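Local coordinates for protein phosphatase Slingshot homolog 2 (Homo sapiens, PDB 2NT2) that removes phosphate from serine, threonine and tyrosine residues of proteins, activating cofilin and so regulating the turnover of actin filaments, at residues S130-R133 against Q134-E137; I74-A77 against K78-S82; Y115-V118 against K119-T123. The protein carries 1 engineered substitution. All blocks are in the same frame, centred on the assembly; numbering follows the deposited sequence.

Contact 1: residues S130-R133 against Q134-E137; sequences SFMR and QLEE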
# COMPACT_ATOMS: atom_id res chain seq x y z
N SER A 130 15.36 -5.51 2.40
CA SER A 130 15.61 -4.73 1.18
C SER A 130 14.56 -3.65 1.01
O SER A 130 14.84 -2.54 0.54
CB SER A 130 15.64 -5.64 -0.05
OG SER A 130 15.58 -4.90 -1.25
N PHE A 131 13.32 -3.93 1.42
CA PHE A 131 12.30 -2.88 1.32
C PHE A 131 12.61 -1.78 2.31
O PHE A 131 12.40 -0.59 2.04
CB PHE A 131 10.91 -3.46 1.53
CG PHE A 131 10.44 -4.31 0.35
CD1 PHE A 131 9.24 -5.01 0.42
CD2 PHE A 131 11.20 -4.39 -0.80
CE1 PHE A 131 8.82 -5.78 -0.65
CE2 PHE A 131 10.79 -5.16 -1.87
CZ PHE A 131 9.59 -5.85 -1.80
N MET A 132 13.16 -2.17 3.46
CA MET A 132 13.55 -1.16 4.45
C MET A 132 14.65 -0.25 3.93
O MET A 132 14.59 0.97 4.07
CB MET A 132 13.96 -1.81 5.77
CG MET A 132 12.86 -2.61 6.45
SD MET A 132 11.83 -1.62 7.54
CE MET A 132 10.93 -0.61 6.38
N ARG A 133 15.67 -0.84 3.32
CA ARG A 133 16.76 -0.06 2.74
C ARG A 133 16.21 0.97 1.75
O ARG A 133 16.67 2.11 1.70
CB ARG A 133 17.76 -0.99 2.04
CG ARG A 133 19.19 -0.48 2.03
CD ARG A 133 19.68 -0.23 0.61
NE ARG A 133 20.88 -0.98 0.28
CZ ARG A 133 22.12 -0.51 0.29
NH1 ARG A 133 22.35 0.75 0.63
NH2 ARG A 133 23.13 -1.31 -0.04
N GLN A 134 15.23 0.54 0.97
CA GLN A 134 14.69 1.39 -0.09
C GLN A 134 13.88 2.56 0.44
O GLN A 134 13.89 3.64 -0.15
CB GLN A 134 13.84 0.55 -1.05
CG GLN A 134 14.68 -0.26 -2.02
CD GLN A 134 13.95 -1.49 -2.55
OE1 GLN A 134 12.91 -1.38 -3.19
NE2 GLN A 134 14.52 -2.65 -2.27
N LEU A 135 13.18 2.35 1.54
CA LEU A 135 12.41 3.42 2.18
C LEU A 135 13.34 4.50 2.72
O LEU A 135 13.04 5.69 2.61
CB LEU A 135 11.52 2.87 3.29
CG LEU A 135 10.26 2.12 2.83
CD1 LEU A 135 9.70 1.27 3.96
CD2 LEU A 135 9.21 3.07 2.30
N GLU A 136 14.47 4.08 3.27
CA GLU A 136 15.55 4.97 3.68
C GLU A 136 16.07 5.75 2.47
O GLU A 136 16.34 6.94 2.55
CB GLU A 136 16.72 4.19 4.28
CG GLU A 136 16.55 3.73 5.71
CD GLU A 136 17.64 2.76 6.12
OE1 GLU A 136 18.71 2.76 5.46
OE2 GLU A 136 17.41 1.99 7.08
N GLU A 137 16.23 5.05 1.34
CA GLU A 137 16.61 5.76 0.12
C GLU A 137 15.54 6.79 -0.23
O GLU A 137 15.86 7.96 -0.43
CB GLU A 137 16.83 4.80 -1.05
CG GLU A 137 17.40 5.47 -2.28
CD GLU A 137 17.94 4.52 -3.33
OE1 GLU A 137 18.34 5.02 -4.41
OE2 GLU A 137 17.97 3.30 -3.08

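Contact 2: residues I74-A77 against K78-S82; sequences ISKA and KKHGS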
# COMPACT_ATOMS: atom_id res chain seq x y z
N ILE A 74 -3.25 6.04 -5.58
CA ILE A 74 -3.85 6.30 -4.27
C ILE A 74 -4.36 7.74 -4.20
O ILE A 74 -5.40 8.01 -3.61
CB ILE A 74 -2.84 6.10 -3.13
CG1 ILE A 74 -2.27 4.68 -3.01
CG2 ILE A 74 -3.44 6.54 -1.80
CD1 ILE A 74 -1.14 4.57 -2.00
N SER A 75 -3.59 8.65 -4.79
CA SER A 75 -3.98 10.05 -4.93
C SER A 75 -5.25 10.14 -5.76
O SER A 75 -6.14 10.96 -5.50
CB SER A 75 -2.84 10.85 -5.55
OG SER A 75 -3.29 11.71 -6.59
N LYS A 76 -5.34 9.27 -6.76
CA LYS A 76 -6.53 9.16 -7.60
C LYS A 76 -7.75 8.79 -6.77
O LYS A 76 -8.82 9.38 -6.93
CB LYS A 76 -6.29 8.13 -8.69
CG LYS A 76 -7.50 7.83 -9.56
CD LYS A 76 -7.13 6.85 -10.67
CE LYS A 76 -8.06 6.99 -11.87
NZ LYS A 76 -7.62 6.12 -12.99
N ALA A 77 -7.60 7.84 -5.86
CA ALA A 77 -8.73 7.40 -5.04
C ALA A 77 -9.33 8.59 -4.28
O ALA A 77 -10.51 8.90 -4.43
CB ALA A 77 -8.33 6.30 -4.09
N LYS A 78 -8.50 9.24 -3.49
CA LYS A 78 -8.88 10.45 -2.76
C LYS A 78 -9.54 11.47 -3.68
O LYS A 78 -10.51 12.13 -3.31
CB LYS A 78 -7.65 11.07 -2.09
CG LYS A 78 -7.46 12.56 -2.28
CD LYS A 78 -6.00 12.97 -2.10
CE LYS A 78 -5.39 13.37 -3.43
NZ LYS A 78 -4.10 14.09 -3.25
N LYS A 79 -8.99 11.62 -4.88
CA LYS A 79 -9.46 12.65 -5.81
C LYS A 79 -10.95 12.50 -6.04
O LYS A 79 -11.71 13.47 -5.95
CB LYS A 79 -8.69 12.53 -7.13
CG LYS A 79 -8.98 13.63 -8.13
CD LYS A 79 -8.04 13.57 -9.33
CE LYS A 79 -8.65 14.28 -10.53
NZ LYS A 79 -7.63 14.55 -11.58
N HIS A 80 -11.37 11.27 -6.32
CA HIS A 80 -12.78 11.00 -6.58
C HIS A 80 -13.57 10.75 -5.30
O HIS A 80 -14.65 10.17 -5.36
CB HIS A 80 -12.92 9.82 -7.55
CG HIS A 80 -12.33 10.13 -8.89
ND1 HIS A 80 -12.48 11.35 -9.52
CD2 HIS A 80 -11.59 9.37 -9.74
CE1 HIS A 80 -11.86 11.33 -10.68
NE2 HIS A 80 -11.31 10.14 -10.84
N GLY A 81 -13.03 11.19 -4.17
CA GLY A 81 -13.70 11.03 -2.90
C GLY A 81 -13.96 9.59 -2.52
O GLY A 81 -15.02 9.26 -1.98
N SER A 82 -13.00 8.71 -2.80
CA SER A 82 -13.17 7.29 -2.46
C SER A 82 -12.00 6.78 -1.63
O SER A 82 -11.14 7.56 -1.24
CB SER A 82 -13.36 6.44 -3.72
OG SER A 82 -13.91 5.17 -3.40

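Contact 3: residues Y115-V118 against K119-T123; sequences YDYV and KERRT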
# COMPACT_ATOMS: atom_id res chain seq x y z
N TYR A 115 6.69 4.99 9.40
CA TYR A 115 6.76 3.57 9.78
C TYR A 115 6.07 3.37 11.13
O TYR A 115 5.23 2.47 11.26
CB TYR A 115 8.20 3.09 9.84
CG TYR A 115 8.38 1.66 10.28
CD1 TYR A 115 8.31 0.61 9.37
CD2 TYR A 115 8.63 1.34 11.61
CE1 TYR A 115 8.47 -0.70 9.77
CE2 TYR A 115 8.79 0.03 12.02
CZ TYR A 115 8.71 -0.99 11.10
OH TYR A 115 8.88 -2.29 11.50
N ASP A 116 6.41 4.20 12.10
CA ASP A 116 5.81 4.20 13.42
C ASP A 116 4.30 4.40 13.36
O ASP A 116 3.55 3.78 14.11
CB ASP A 116 6.41 5.33 14.28
CG ASP A 116 7.77 4.97 14.83
OD1 ASP A 116 8.27 3.86 14.54
OD2 ASP A 116 8.34 5.80 15.57
N TYR A 117 3.87 5.32 12.50
CA TYR A 117 2.44 5.57 12.34
C TYR A 117 1.74 4.31 11.85
O TYR A 117 0.73 3.87 12.40
CB TYR A 117 2.21 6.72 11.36
CG TYR A 117 0.76 7.06 11.13
CD1 TYR A 117 0.07 7.88 12.01
CD2 TYR A 117 0.08 6.56 10.03
CE1 TYR A 117 -1.26 8.19 11.80
CE2 TYR A 117 -1.26 6.86 9.81
CZ TYR A 117 -1.92 7.68 10.70
OH TYR A 117 -3.24 8.00 10.50
N VAL A 118 2.32 3.71 10.81
CA VAL A 118 1.76 2.52 10.19
C VAL A 118 1.92 1.30 11.09
O VAL A 118 1.02 0.47 11.17
CB VAL A 118 2.41 2.23 8.82
CG1 VAL A 118 1.86 0.93 8.25
CG2 VAL A 118 2.18 3.38 7.85
N LYS A 119 3.05 1.20 11.79
CA LYS A 119 3.29 0.02 12.63
C LYS A 119 2.30 -0.04 13.78
O LYS A 119 1.85 -1.13 14.16
CB LYS A 119 4.72 0.02 13.17
CG LYS A 119 4.99 -1.05 14.21
CD LYS A 119 5.14 -2.43 13.57
CE LYS A 119 5.86 -3.39 14.50
NZ LYS A 119 5.78 -4.81 14.03
N GLU A 120 1.96 1.12 14.32
CA GLU A 120 1.03 1.24 15.44
C GLU A 120 -0.34 0.66 15.13
O GLU A 120 -0.92 -0.06 15.94
CB GLU A 120 0.89 2.70 15.86
CG GLU A 120 1.18 2.94 17.33
CD GLU A 120 0.43 4.13 17.88
OE1 GLU A 120 -0.76 3.97 18.25
OE2 GLU A 120 1.03 5.23 17.97
N ARG A 121 -0.88 0.97 13.95
CA ARG A 121 -2.18 0.45 13.56
C ARG A 121 -2.11 -0.96 13.00
O ARG A 121 -2.96 -1.81 13.29
CB ARG A 121 -2.81 1.40 12.52
CG ARG A 121 -3.15 2.73 13.14
CD ARG A 121 -2.78 3.92 12.26
NE ARG A 121 -2.39 5.06 13.10
CZ ARG A 121 -3.21 6.04 13.47
NH1 ARG A 121 -4.47 6.02 13.07
NH2 ARG A 121 -2.76 7.02 14.24
N ARG A 122 -1.10 -1.23 12.18
CA ARG A 122 -0.94 -2.58 11.65
C ARG A 122 0.34 -3.21 12.19
O ARG A 122 1.39 -3.14 11.58
CB ARG A 122 -0.95 -2.58 10.12
CG ARG A 122 -0.88 -3.98 9.53
CD ARG A 122 -1.73 -4.10 8.27
NE ARG A 122 -1.67 -5.46 7.75
CZ ARG A 122 -2.71 -6.29 7.74
NH1 ARG A 122 -3.87 -5.87 8.22
NH2 ARG A 122 -2.58 -7.51 7.26
N THR A 123 0.20 -3.80 13.37
CA THR A 123 1.29 -4.37 14.14
C THR A 123 2.07 -5.43 13.38
O THR A 123 3.26 -5.63 13.64
CB THR A 123 0.75 -4.95 15.46
OG1 THR A 123 -0.06 -6.10 15.20
CG2 THR A 123 -0.15 -3.93 16.14

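Contact 1: residues S130-R133 against Q134-E137
Ser-130 to Arg-133 and Gln-134 to Glu-137 form two successive turns of helix 129-143, joined by four i to i+4 backbone bonds, the straightest from Glu-136 N to Met-132 O at 169°. The side chain of Gln-134 does most on the polar flank. Its CG stands beside its own backbone N (chi1 -78°) and the chain then runs extended, back along the helix toward Ser-130. There NE2 comes within 2.7 Å of Ser-130 OG, but at too poor an angle for a hydrogen bond. Both groups find partners instead in the loop between strand 49-52 and helix 67-79: Ser-130 OG bonds to Glu-59 O, Gln-134 NE2 to Thr-61 O, and Gln-134 OE1 to Leu-63 N. The amide also lies alongside the Phe-131 ring, with NE2 4.0 Å from CD2 at the ring edge and the two planes 84° apart. Phe-131 is buried against Arg-94 and Ser-97 of helix 94-107, its side chain about 8 Å from that of the engineered Ser-88, at the phosphocysteine position of the active site. On the apolar flank, the bent chain of Met-132 brings CE to 3.3 Å from Leu-135 CD1, tighter than usual van der Waals contact. Leu-135 packs on Ile-100 and Ala-101. The chemistry is thus divided: one flank is hydrocarbon, packed on helices 94-107 and 111-121, while on the other Gln-134 uses both ends of its amide on the loop's backbone, which would fix that amide's rotation and tie the loop to the helix.

Contact 2: residues I74-A77 against K78-S82
Ala-77 O is the unusual atom here, because it accepts from beyond the usual i+4 position: Ser-82 N, five residues on, binds it at 3.0 Å. That donor stands above the carbonyl plane, 42° out of it, as the chain turns back across the helix end. His-80 N adds a weak, bent bond to the same oxygen, and its better acceptor is Lys-76 O, the ordinary i to i+4 partner. A shorter bond within the turn, Gly-81 N to Lys-78 O at 2.8 Å, completes the pattern. Gly-81 has positive phi (60°), the backbone turn that lets both amides point back into the helix.

Before this end the i to i+4 pattern holds, though Lys-78 N to Ile-74 O is weak, and Lys-79 N bonds to Ser-75 O. The carbonyl of Ser-75 is also overlaid by the chain of Lys-78, whose first torsion is well off a staggered value (132°) and whose bend at chi3 carries the aliphatic part back over the preceding turn. Its CE lies 3.3 Å from Ser-75 O, and NZ comes no nearer than 4.2 Å to Ser-75 OG, so this side-chain contact is one of carbon against polar atoms. The ammonium group instead has a weak, long ion pair with Glu-106. Lys-76 extends from the helix and makes a similarly long pair with Glu-49.

The buried methyl of Ala-77 faces Tyr-32 of strand 30-35, which Ser-82 also touches, so the turn is laid against the sheet just where strand 83-87 begins. A 6→1 bond enclosing a 5→2 bond, with positive phi at the C-prime residue Gly-81, is the signature of a Schellman motif, which ends helix 67-79 at the passage from helix to strand in the phosphatase domain.

Contact 3: residues Y115-V118 against K119-T123
Tyr-117 and Arg-121, one helical turn apart, meet through a flat stack: the guanidinium lies on the phenol ring with centres 3.9 Å apart and planes at 23°. The overlap is displaced toward the ring rim, where Arg-121 NH2 comes to 3.1 Å from Tyr-117 CE1. Bends at chi2 and chi3 fold the arginine back over the preceding turn, and NE then makes a weak bond to Tyr-117 O, 3.4 Å long and bent to 128°. With CG of Tyr-117 opposite its backbone N (chi1 -180°), the ring reaches out to strand 5-8, where its OH bonds to Ile-7 O. Phe-8 and Trp-109 also meet this ring, the latter edge-to-face.

Lys-119 follows a different path. Its N bonds to Tyr-115 O at 2.6 Å, and its CB sits over a face of the Tyr-115 ring, 4.2 Å from CE2. The chain bends at chi2 and runs forward past the helix end, where NZ bonds to Thr-123 O at 2.7 Å and more weakly to Thr-125 O. Arg-122, the first residue to leave helical phi/psi, still gives its N to Val-118 O; its NE bonds to Gly-91 O and NH2 to Met-90 O, both in the phosphate-binding P-loop of the phosphatase signature, which carries the engineered Ser-88 at the phosphocysteine position.

The two cations of the helix's last turn, Arg-121 and Lys-119, are held differently. Arg-121 lies on an aromatic face, consistent with cation-pi attraction, whereas the Lys-119 ammonium takes up carbonyl oxygens just beyond the C-terminal end of the helix, where the helix dipole would probably add to its hold.

How the contacts relate
All three contacts are turns of single helices in one phosphatase domain, and none is wholly core: contacts 1 and 2 are partly buried, contact 3 lies at the surface. Contacts 1 and 3 sit on consecutive helices, 129-143 and 111-121, which both pack on helix 94-107 and touch each other where Met-132 SD meets Tyr-115 CE1 at 4.1 Å. Contact 2 is separate, its centre about 26 Å from that of contact 1, across the chain's centre. Contact 1, in the opening turns of its helix, depends on an amide and hydrocarbon, whereas contacts 2 and 3 lie at helix C-termini, one closed by backbone bonds round a glycine, the other marked by charged side chains that stack or bond beyond it.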